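Local coordinates for protein A-adding tRNA nucleotidyltransferase (Aquifex aeolicus, PDB 4WBY) that adds the terminal adenosine to tRNAs ending in CC, using ATP and magnesium, to complete the 3' CCA end, at residues V43-A54 against K84-A92; E323-K332 against E387-N395. One frame throughout, in Å; residues are numbered along the deposited sequence.

Interaction 1 pairs two parallel strands of the catalytic head; interaction 2 packs helix 324-331 against the C-terminal helix 380-394. Their centres lie about 57 Å apart, on opposite sides of the chain's centre, and they share no strand or helix. Interaction 1 is partly buried: backbone hydrogen bonds run its length, one face of the sheet is aromatic and aliphatic, and the other carries the acidic residues inferred to bind magnesium, among waters. Interaction 2 is a surface contact away from the annotated sites. Side chains do most of its work, through a methionine set among tyrosines, amide side chains bonded to backbone, and charged groups around them.

Interaction 1: V43-A54 against K84-A92; sequences VWDVDFVVEGNA and KLKLEFATA
Strands 45-51 and 85-91 run parallel, 4.6 Å apart at the closest, and seven backbone hydrogen bonds join them in register from Lys-86 N on Trp-44 O to Ala-92 N on Val-50 O. Phe-48 and Phe-89 are a bridged pair and point the same way. Their rings are near parallel (4°) but slid apart, with centroids separated by 4.8 Å. Phe-48 CD1 therefore sits over a face of the Phe-89 ring, 3.6 Å from CE2. In both residues CG is anti to the carbonyl carbon (chi1 -68°), which keeps the rings side by side. Leu-87 CD2 fills in between Val-46 CB and the edge of the Phe-48 ring. Ala-54, at the start of the next helix, lays its CB against the backbone of Ala-90 and Thr-91.

The other face is polar over Asp-45, Asp-47, Lys-86 and Glu-88, and turns apolar at Val-49 and Ala-90. Asp-45 and Asp-47, inferred magnesium ligands, stand beside Lys-86 and Glu-88. Asp-47 OD1 lies 3.5 Å from Glu-88 CB, and the two carboxylates stack with planes 14° apart. A water lies between Asp-47 OD1 (2.6 Å) and Glu-88 OE1. Glu-88 OE1 also bonds His-79. Another water links Asp-45 OD2 to Lys-86 NZ. The paired acids on one strand fit the metal site of the nucleotidyltransferase superfamily.

The pair lies inside the mixed head sheet. Strand 26-30 bonds the outer side of 45-51, and strand 77-82 that of 85-91. Helices 7-22 and 54-65 cover the apolar face, where Phe-89 meets Val-16, Leu-57 and Leu-61.

Interaction 2: E323-K332 against E387-N395; sequences ENYEVYRLLK and EELKREIMN
Met-394 reaches from helix 380-394 to Tyr-328 on helix 324-331; the short axes cross at 125° and approach to 9.0 Å. Its CB lies 4.3 Å from Asn-324 CB. CG is anti to the carbonyl carbon (chi1 -62°), and the chain beyond it is extended. SD comes next, 3.6 Å from Tyr-328 CG and at the edge of the Tyr-325 ring, a Met-aromatic contact with both. CE ends 3.3 Å above the centre of the Tyr-328 ring, a CH-pi contact. Arg-391 CB sits over one face of the Tyr-325 ring, off its centre.

Tyr-328 OH accepts hydrogen bonds from Lys-390 NZ (3.0 Å) and Lys-332 NZ. With an alanine here, the Met-394 methyl is likely to lose its aromatic floor and the two lysines their shared hydroxyl.

Two amides fix the start of helix 324-331. Asn-324 ND2 gives a nearly straight bond to Met-394 O (2.9 Å), and Asn-395 OD1 accepts from Tyr-325 N. Glu-323 OE2 lies over a face of the Arg-391 guanidinium, so this salt bridge rests on charge alone. Helix 349-359 packs here too, Tyr-355 on Tyr-328, far from the head.

Glu-387, bonded weakly to Lys-390 and by a long salt bridge to Lys-332, probably eases their repulsion. Packing on the rings and specific polar bonds on its flanks thus probably set the helix angle together.

Interaction 1: V43-A54 against K84-A92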
loop_
_atom_site.group_PDB
_atom_site.type_symbol
_atom_site.label_atom_id
_atom_site.label_comp_id
_atom_site.label_asym_id
_atom_site.label_seq_id
_atom_site.Cartn_x
_atom_site.Cartn_y
_atom_site.Cartn_z
ATOM N N VAL A 43 -2.806 -12.084 -11.793
ATOM C CA VAL A 43 -3.650 -12.059 -10.604
ATOM C C VAL A 43 -3.761 -13.439 -9.951
ATOM O O VAL A 43 -4.055 -14.437 -10.615
ATOM C CB VAL A 43 -5.058 -11.534 -10.941
ATOM C CG1 VAL A 43 -5.008 -10.053 -11.255
ATOM C CG2 VAL A 43 -5.598 -12.263 -12.133
ATOM N N TRP A 44 -3.510 -13.492 -8.646
ATOM C CA TRP A 44 -3.613 -14.750 -7.913
ATOM C C TRP A 44 -4.668 -14.714 -6.827
ATOM O O TRP A 44 -4.975 -15.745 -6.228
ATOM C CB TRP A 44 -2.259 -15.126 -7.311
ATOM C CG TRP A 44 -1.287 -15.479 -8.373
ATOM C CD1 TRP A 44 -0.316 -14.676 -8.901
ATOM C CD2 TRP A 44 -1.228 -16.713 -9.093
ATOM N NE1 TRP A 44 0.360 -15.348 -9.892
ATOM C CE2 TRP A 44 -0.180 -16.601 -10.027
ATOM C CE3 TRP A 44 -1.949 -17.909 -9.027
ATOM C CZ2 TRP A 44 0.160 -17.637 -10.895
ATOM C CZ3 TRP A 44 -1.610 -18.938 -9.886
ATOM C CH2 TRP A 44 -0.564 -18.797 -10.806
ATOM N N ASP A 45 -5.213 -13.528 -6.581
ATOM C CA ASP A 45 -6.273 -13.332 -5.608
ATOM C C ASP A 45 -7.538 -13.006 -6.382
ATOM O O ASP A 45 -7.648 -11.932 -6.972
ATOM C CB ASP A 45 -5.926 -12.201 -4.626
ATOM C CG ASP A 45 -4.776 -12.552 -3.685
ATOM O OD1 ASP A 45 -4.067 -13.554 -3.915
ATOM O OD2 ASP A 45 -4.571 -11.803 -2.708
ATOM N N VAL A 46 -8.478 -13.943 -6.411
ATOM C CA VAL A 46 -9.677 -13.782 -7.212
ATOM C C VAL A 46 -10.909 -13.668 -6.331
ATOM O O VAL A 46 -11.137 -14.515 -5.457
ATOM C CB VAL A 46 -9.854 -14.960 -8.193
ATOM C CG1 VAL A 46 -11.004 -14.705 -9.170
ATOM C CG2 VAL A 46 -8.561 -15.220 -8.953
ATOM N N ASP A 47 -11.695 -12.619 -6.576
ATOM C CA ASP A 47 -12.923 -12.359 -5.831
ATOM C C ASP A 47 -14.139 -12.666 -6.688
ATOM O O ASP A 47 -14.234 -12.201 -7.828
ATOM C CB ASP A 47 -12.978 -10.904 -5.361
ATOM C CG ASP A 47 -11.808 -10.530 -4.480
ATOM O OD1 ASP A 47 -11.276 -11.418 -3.778
ATOM O OD2 ASP A 47 -11.424 -9.336 -4.490
ATOM N N PHE A 48 -15.047 -13.469 -6.144
ATOM C CA PHE A 48 -16.305 -13.794 -6.810
ATOM C C PHE A 48 -17.490 -13.225 -6.066
ATOM O O PHE A 48 -17.497 -13.197 -4.833
ATOM C CB PHE A 48 -16.517 -15.309 -6.914
ATOM C CG PHE A 48 -15.566 -16.016 -7.823
ATOM C CD1 PHE A 48 -14.356 -16.496 -7.348
ATOM C CD2 PHE A 48 -15.911 -16.265 -9.148
ATOM C CE1 PHE A 48 -13.482 -17.182 -8.183
ATOM C CE2 PHE A 48 -15.041 -16.955 -9.983
ATOM C CZ PHE A 48 -13.829 -17.417 -9.497
ATOM N N VAL A 49 -18.513 -12.822 -6.814
ATOM C CA VAL A 49 -19.810 -12.514 -6.233
ATOM C C VAL A 49 -20.800 -13.540 -6.752
ATOM O O VAL A 49 -20.793 -13.898 -7.939
ATOM C CB VAL A 49 -20.277 -11.074 -6.552
ATOM C CG1 VAL A 49 -21.781 -10.897 -6.299
ATOM C CG2 VAL A 49 -19.497 -10.087 -5.714
ATOM N N VAL A 50 -21.632 -14.036 -5.845
ATOM C CA VAL A 50 -22.632 -15.033 -6.175
ATOM C C VAL A 50 -24.009 -14.442 -5.957
ATOM O O VAL A 50 -24.271 -13.852 -4.912
ATOM C CB VAL A 50 -22.461 -16.303 -5.314
ATOM C CG1 VAL A 50 -23.516 -17.374 -5.668
ATOM C CG2 VAL A 50 -21.038 -16.851 -5.460
ATOM N N GLU A 51 -24.881 -14.576 -6.947
ATOM C CA GLU A 51 -26.280 -14.249 -6.745
ATOM C C GLU A 51 -26.908 -15.482 -6.127
ATOM O O GLU A 51 -27.333 -16.393 -6.836
ATOM C CB GLU A 51 -26.960 -13.849 -8.057
ATOM C CG GLU A 51 -26.533 -12.460 -8.559
ATOM C CD GLU A 51 -27.025 -12.140 -9.966
ATOM O OE1 GLU A 51 -27.056 -13.040 -10.821
ATOM O OE2 GLU A 51 -27.387 -10.975 -10.222
ATOM N N GLY A 52 -26.929 -15.514 -4.796
ATOM C CA GLY A 52 -27.323 -16.694 -4.055
ATOM C C GLY A 52 -26.315 -17.001 -2.963
ATOM O O GLY A 52 -25.487 -16.161 -2.621
ATOM N N ASN A 53 -26.382 -18.210 -2.417
ATOM C CA ASN A 53 -25.575 -18.560 -1.255
ATOM C C ASN A 53 -24.107 -18.837 -1.596
ATOM O O ASN A 53 -23.735 -19.965 -1.939
ATOM C CB ASN A 53 -26.193 -19.767 -0.547
ATOM C CG ASN A 53 -25.642 -19.965 0.850
ATOM O OD1 ASN A 53 -24.473 -19.689 1.109
ATOM N ND2 ASN A 53 -26.484 -20.441 1.761
ATOM N N ALA A 54 -23.282 -17.801 -1.479
ATOM C CA ALA A 54 -21.856 -17.893 -1.794
ATOM C C ALA A 54 -21.119 -18.893 -0.914
ATOM O O ALA A 54 -20.197 -19.566 -1.364
ATOM C CB ALA A 54 -21.209 -16.533 -1.666
ATOM N N LYS A 84 -1.948 -21.930 -5.786
ATOM C CA LYS A 84 -1.500 -20.556 -5.577
ATOM C C LYS A 84 -2.640 -19.532 -5.582
ATOM O O LYS A 84 -2.418 -18.342 -5.330
ATOM C CB LYS A 84 -0.472 -20.183 -6.649
ATOM C CG LYS A 84 0.813 -20.986 -6.572
ATOM C CD LYS A 84 1.613 -20.603 -5.342
ATOM C CE LYS A 84 2.919 -21.381 -5.261
ATOM N NZ LYS A 84 3.755 -20.929 -4.118
ATOM N N LEU A 85 -3.853 -19.984 -5.879
ATOM C CA LEU A 85 -5.010 -19.087 -5.974
ATOM C C LEU A 85 -5.718 -18.861 -4.644
ATOM O O LEU A 85 -6.209 -19.806 -4.030
ATOM C CB LEU A 85 -6.030 -19.640 -6.964
ATOM C CG LEU A 85 -5.647 -19.613 -8.432
ATOM C CD1 LEU A 85 -6.685 -20.406 -9.216
ATOM C CD2 LEU A 85 -5.579 -18.177 -8.926
ATOM N N LYS A 86 -5.803 -17.608 -4.221
ATOM C CA LYS A 86 -6.597 -17.255 -3.049
ATOM C C LYS A 86 -7.955 -16.780 -3.525
ATOM O O LYS A 86 -8.045 -15.808 -4.284
ATOM C CB LYS A 86 -5.906 -16.177 -2.211
ATOM C CG LYS A 86 -4.615 -16.672 -1.582
ATOM C CD LYS A 86 -3.940 -15.582 -0.762
ATOM C CE LYS A 86 -4.808 -15.162 0.413
ATOM N NZ LYS A 86 -4.120 -14.183 1.301
ATOM N N LEU A 87 -9.002 -17.471 -3.087
ATOM C CA LEU A 87 -10.352 -17.215 -3.558
ATOM C C LEU A 87 -11.256 -16.653 -2.467
ATOM O O LEU A 87 -11.248 -17.117 -1.322
ATOM C CB LEU A 87 -10.968 -18.505 -4.112
ATOM C CG LEU A 87 -10.127 -19.266 -5.136
ATOM C CD1 LEU A 87 -10.797 -20.593 -5.452
ATOM C CD2 LEU A 87 -9.899 -18.444 -6.405
ATOM N N GLU A 88 -12.048 -15.656 -2.834
ATOM C CA GLU A 88 -13.103 -15.153 -1.972
ATOM C C GLU A 88 -14.429 -15.273 -2.701
ATOM O O GLU A 88 -14.515 -14.947 -3.886
ATOM C CB GLU A 88 -12.858 -13.699 -1.579
ATOM C CG GLU A 88 -14.046 -13.085 -0.864
ATOM C CD GLU A 88 -13.905 -11.594 -0.670
ATOM O OE1 GLU A 88 -13.011 -11.188 0.100
ATOM O OE2 GLU A 88 -14.686 -10.831 -1.287
ATOM N N PHE A 89 -15.453 -15.739 -1.991
ATOM C CA PHE A 89 -16.809 -15.819 -2.512
ATOM C C PHE A 89 -17.727 -14.997 -1.626
ATOM O O PHE A 89 -17.777 -15.216 -0.419
ATOM C CB PHE A 89 -17.287 -17.273 -2.571
ATOM C CG PHE A 89 -16.563 -18.089 -3.584
ATOM C CD1 PHE A 89 -15.350 -18.684 -3.277
ATOM C CD2 PHE A 89 -17.074 -18.237 -4.862
ATOM C CE1 PHE A 89 -14.674 -19.420 -4.224
ATOM C CE2 PHE A 89 -16.396 -18.966 -5.814
ATOM C CZ PHE A 89 -15.203 -19.563 -5.493
ATOM N N ALA A 90 -18.443 -14.054 -2.220
ATOM C CA ALA A 90 -19.327 -13.177 -1.467
ATOM C C ALA A 90 -20.720 -13.201 -2.057
ATOM O O ALA A 90 -20.890 -13.253 -3.265
ATOM C CB ALA A 90 -18.788 -11.743 -1.440
ATOM N N THR A 91 -21.714 -13.194 -1.187
ATOM C CA THR A 91 -23.099 -13.088 -1.605
ATOM C C THR A 91 -23.363 -11.661 -2.089
ATOM O O THR A 91 -22.961 -10.700 -1.432
ATOM C CB THR A 91 -24.041 -13.462 -0.440
ATOM O OG1 THR A 91 -23.767 -14.806 -0.016
ATOM C CG2 THR A 91 -25.503 -13.345 -0.843
ATOM N N ALA A 92 -24.022 -11.519 -3.236
ATOM C CA ALA A 92 -24.405 -10.190 -3.739
ATOM C C ALA A 92 -25.218 -9.442 -2.694
ATOM O O ALA A 92 -26.160 -9.999 -2.142
ATOM C CB ALA A 92 -25.208 -10.315 -5.033
HETATM O O HOH W 1 -2.478 -16.169 -3.846
HETATM O O HOH W 2 -3.072 -11.855 -0.607
HETATM O O HOH W 3 -9.162 -13.283 -3.104
HETATM O O HOH W 4 -10.315 -10.659 -1.536
HETATM O O HOH W 5 -16.041 -10.968 -3.657
HETATM O O HOH W 6 -27.391 -12.705 -3.354
#

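Interaction 2: E323-K332 against E387-N395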
loop_
_atom_site.group_PDB
_atom_site.type_symbol
_atom_site.label_atom_id
_atom_site.label_comp_id
_atom_site.label_asym_id
_atom_site.label_seq_id
_atom_site.Cartn_x
_atom_site.Cartn_y
_atom_site.Cartn_z
ATOM N N GLU A 323 38.279 10.137 10.299
ATOM C CA GLU A 323 38.734 8.857 9.762
ATOM C C GLU A 323 37.562 7.904 9.546
ATOM O O GLU A 323 36.550 7.983 10.244
ATOM C CB GLU A 323 39.772 8.218 10.689
ATOM C CG GLU A 323 39.228 7.771 12.033
ATOM C CD GLU A 323 40.283 7.099 12.891
ATOM O OE1 GLU A 323 41.462 7.503 12.811
ATOM O OE2 GLU A 323 39.935 6.162 13.640
ATOM N N ASN A 324 37.711 7.004 8.576
ATOM C CA ASN A 324 36.629 6.103 8.181
ATOM C C ASN A 324 36.132 5.212 9.313
ATOM O O ASN A 324 34.949 4.878 9.371
ATOM C CB ASN A 324 37.072 5.226 7.007
ATOM C CG ASN A 324 37.296 6.021 5.739
ATOM O OD1 ASN A 324 36.805 7.139 5.602
ATOM N ND2 ASN A 324 38.036 5.443 4.801
ATOM N N TYR A 325 37.034 4.827 10.210
ATOM C CA TYR A 325 36.667 3.938 11.305
ATOM C C TYR A 325 35.682 4.606 12.256
ATOM O O TYR A 325 34.827 3.941 12.834
ATOM C CB TYR A 325 37.908 3.475 12.077
ATOM C CG TYR A 325 37.569 2.663 13.309
ATOM C CD1 TYR A 325 37.091 1.362 13.196
ATOM C CD2 TYR A 325 37.711 3.202 14.582
ATOM C CE1 TYR A 325 36.769 0.616 14.318
ATOM C CE2 TYR A 325 37.391 2.463 15.710
ATOM C CZ TYR A 325 36.920 1.172 15.572
ATOM O OH TYR A 325 36.602 0.433 16.689
ATOM N N GLU A 326 35.797 5.920 12.417
ATOM C CA GLU A 326 34.870 6.640 13.284
ATOM C C GLU A 326 33.482 6.658 12.653
ATOM O O GLU A 326 32.471 6.484 13.339
ATOM C CB GLU A 326 35.360 8.064 13.551
ATOM C CG GLU A 326 34.532 8.815 14.584
ATOM C CD GLU A 326 35.211 10.082 15.074
ATOM O OE1 GLU A 326 36.060 10.632 14.338
ATOM O OE2 GLU A 326 34.899 10.522 16.201
ATOM N N VAL A 327 33.438 6.869 11.342
ATOM C CA VAL A 327 32.182 6.807 10.604
ATOM C C VAL A 327 31.561 5.423 10.783
ATOM O O VAL A 327 30.364 5.291 11.068
ATOM C CB VAL A 327 32.390 7.110 9.105
ATOM C CG1 VAL A 327 31.100 6.921 8.331
ATOM C CG2 VAL A 327 32.916 8.531 8.916
ATOM N N TYR A 328 32.393 4.392 10.646
ATOM C CA TYR A 328 31.940 3.014 10.805
ATOM C C TYR A 328 31.369 2.766 12.198
ATOM O O TYR A 328 30.309 2.157 12.337
ATOM C CB TYR A 328 33.092 2.044 10.516
ATOM C CG TYR A 328 32.887 0.631 11.023
ATOM C CD1 TYR A 328 32.152 -0.295 10.293
ATOM C CD2 TYR A 328 33.449 0.218 12.225
ATOM C CE1 TYR A 328 31.974 -1.589 10.753
ATOM C CE2 TYR A 328 33.274 -1.073 12.693
ATOM C CZ TYR A 328 32.536 -1.971 11.953
ATOM O OH TYR A 328 32.366 -3.257 12.419
ATOM N N ARG A 329 32.070 3.245 13.223
ATOM C CA ARG A 329 31.637 3.052 14.606
ATOM C C ARG A 329 30.305 3.744 14.884
ATOM O O ARG A 329 29.452 3.213 15.599
ATOM C CB ARG A 329 32.709 3.561 15.575
ATOM C CG ARG A 329 32.382 3.341 17.043
ATOM C CD ARG A 329 33.371 4.076 17.937
ATOM N NE ARG A 329 33.542 5.462 17.511
ATOM C CZ ARG A 329 32.723 6.456 17.843
ATOM N NH1 ARG A 329 31.670 6.220 18.614
ATOM N NH2 ARG A 329 32.957 7.685 17.402
ATOM N N LEU A 330 30.126 4.930 14.314
ATOM C CA LEU A 330 28.891 5.690 14.499
ATOM C C LEU A 330 27.699 5.074 13.764
ATOM O O LEU A 330 26.563 5.150 14.242
ATOM C CB LEU A 330 29.090 7.137 14.037
ATOM C CG LEU A 330 29.980 7.999 14.934
ATOM C CD1 LEU A 330 30.372 9.288 14.225
ATOM C CD2 LEU A 330 29.275 8.303 16.249
ATOM N N LEU A 331 27.957 4.465 12.611
ATOM C CA LEU A 331 26.877 3.949 11.764
ATOM C C LEU A 331 26.524 2.492 12.025
ATOM O O LEU A 331 25.401 2.067 11.745
ATOM C CB LEU A 331 27.235 4.116 10.287
ATOM C CG LEU A 331 27.411 5.566 9.823
ATOM C CD1 LEU A 331 27.774 5.617 8.350
ATOM C CD2 LEU A 331 26.150 6.381 10.100
ATOM N N LYS A 332 27.472 1.736 12.572
ATOM C CA LYS A 332 27.303 0.289 12.758
ATOM C C LYS A 332 26.002 -0.142 13.469
ATOM O O LYS A 332 25.387 -1.130 13.065
ATOM C CB LYS A 332 28.510 -0.280 13.517
ATOM C CG LYS A 332 28.506 -1.797 13.623
ATOM C CD LYS A 332 29.802 -2.320 14.226
ATOM C CE LYS A 332 29.806 -3.838 14.272
ATOM N NZ LYS A 332 31.110 -4.375 14.751
ATOM N N GLU A 387 38.682 -5.088 16.391
ATOM C CA GLU A 387 38.266 -3.744 16.006
ATOM C C GLU A 387 39.465 -2.857 15.676
ATOM O O GLU A 387 39.374 -1.975 14.822
ATOM C CB GLU A 387 37.422 -3.103 17.111
ATOM C CG GLU A 387 36.051 -3.742 17.290
ATOM C CD GLU A 387 35.225 -3.736 16.014
ATOM O OE1 GLU A 387 34.955 -2.638 15.480
ATOM O OE2 GLU A 387 34.848 -4.830 15.544
ATOM N N GLU A 388 40.586 -3.093 16.353
ATOM C CA GLU A 388 41.819 -2.367 16.061
ATOM C C GLU A 388 42.318 -2.688 14.657
ATOM O O GLU A 388 42.688 -1.792 13.897
ATOM C CB GLU A 388 42.907 -2.699 17.085
ATOM C CG GLU A 388 42.896 -1.820 18.325
ATOM C CD GLU A 388 44.114 -2.042 19.203
ATOM O OE1 GLU A 388 44.607 -3.189 19.261
ATOM O OE2 GLU A 388 44.585 -1.067 19.829
ATOM N N LEU A 389 42.323 -3.975 14.324
ATOM C CA LEU A 389 42.783 -4.435 13.019
ATOM C C LEU A 389 41.868 -3.935 11.907
ATOM O O LEU A 389 42.324 -3.646 10.799
ATOM C CB LEU A 389 42.867 -5.963 12.993
ATOM C CG LEU A 389 43.890 -6.580 13.948
ATOM C CD1 LEU A 389 43.812 -8.099 13.921
ATOM C CD2 LEU A 389 45.292 -6.107 13.599
ATOM N N LYS A 390 40.576 -3.840 12.210
ATOM C CA LYS A 390 39.607 -3.268 11.282
ATOM C C LYS A 390 39.937 -1.811 10.987
ATOM O O LYS A 390 39.982 -1.394 9.830
ATOM C CB LYS A 390 38.190 -3.369 11.849
ATOM C CG LYS A 390 37.567 -4.749 11.787
ATOM C CD LYS A 390 36.136 -4.692 12.300
ATOM C CE LYS A 390 35.359 -5.945 11.952
ATOM N NZ LYS A 390 33.956 -5.858 12.438
ATOM N N ARG A 391 40.159 -1.052 12.057
ATOM C CA ARG A 391 40.488 0.369 11.985
ATOM C C ARG A 391 41.627 0.653 11.008
ATOM O O ARG A 391 41.587 1.632 10.264
ATOM C CB ARG A 391 40.850 0.882 13.382
ATOM C CG ARG A 391 41.346 2.316 13.436
ATOM C CD ARG A 391 41.968 2.608 14.795
ATOM N NE ARG A 391 42.543 3.949 14.876
ATOM C CZ ARG A 391 41.956 4.978 15.476
ATOM N NH1 ARG A 391 40.772 4.824 16.053
ATOM N NH2 ARG A 391 42.552 6.164 15.500
ATOM N N GLU A 392 42.632 -0.216 11.006
ATOM C CA GLU A 392 43.783 -0.040 10.130
ATOM C C GLU A 392 43.397 -0.196 8.663
ATOM O O GLU A 392 43.867 0.552 7.804
ATOM C CB GLU A 392 44.887 -1.036 10.489
ATOM C CG GLU A 392 45.162 -1.138 11.979
ATOM C CD GLU A 392 45.334 0.218 12.639
ATOM O OE1 GLU A 392 46.022 1.085 12.060
ATOM O OE2 GLU A 392 44.774 0.415 13.739
ATOM N N ILE A 393 42.532 -1.167 8.387
ATOM C CA ILE A 393 42.109 -1.451 7.021
ATOM C C ILE A 393 41.195 -0.360 6.463
ATOM O O ILE A 393 41.432 0.155 5.370
ATOM C CB ILE A 393 41.382 -2.808 6.933
ATOM C CG1 ILE A 393 42.296 -3.931 7.426
ATOM C CG2 ILE A 393 40.918 -3.077 5.508
ATOM C CD1 ILE A 393 41.657 -5.299 7.396
ATOM N N MET A 394 40.157 -0.011 7.221
ATOM C CA MET A 394 39.150 0.948 6.769
ATOM C C MET A 394 39.730 2.314 6.426
ATOM O O MET A 394 39.335 2.935 5.440
ATOM C CB MET A 394 38.066 1.128 7.831
ATOM C CG MET A 394 37.282 -0.121 8.145
ATOM S SD MET A 394 36.004 0.229 9.361
ATOM C CE MET A 394 35.391 -1.427 9.675
ATOM N N ASN A 395 40.665 2.780 7.247
ATOM C CA ASN A 395 41.233 4.108 7.066
ATOM C C ASN A 395 42.129 4.205 5.829
ATOM O O ASN A 395 42.550 5.298 5.446
ATOM C CB ASN A 395 42.008 4.522 8.320
ATOM C CG ASN A 395 41.106 4.695 9.533
ATOM O OD1 ASN A 395 39.889 4.870 9.401
ATOM N ND2 ASN A 395 41.697 4.655 10.721
#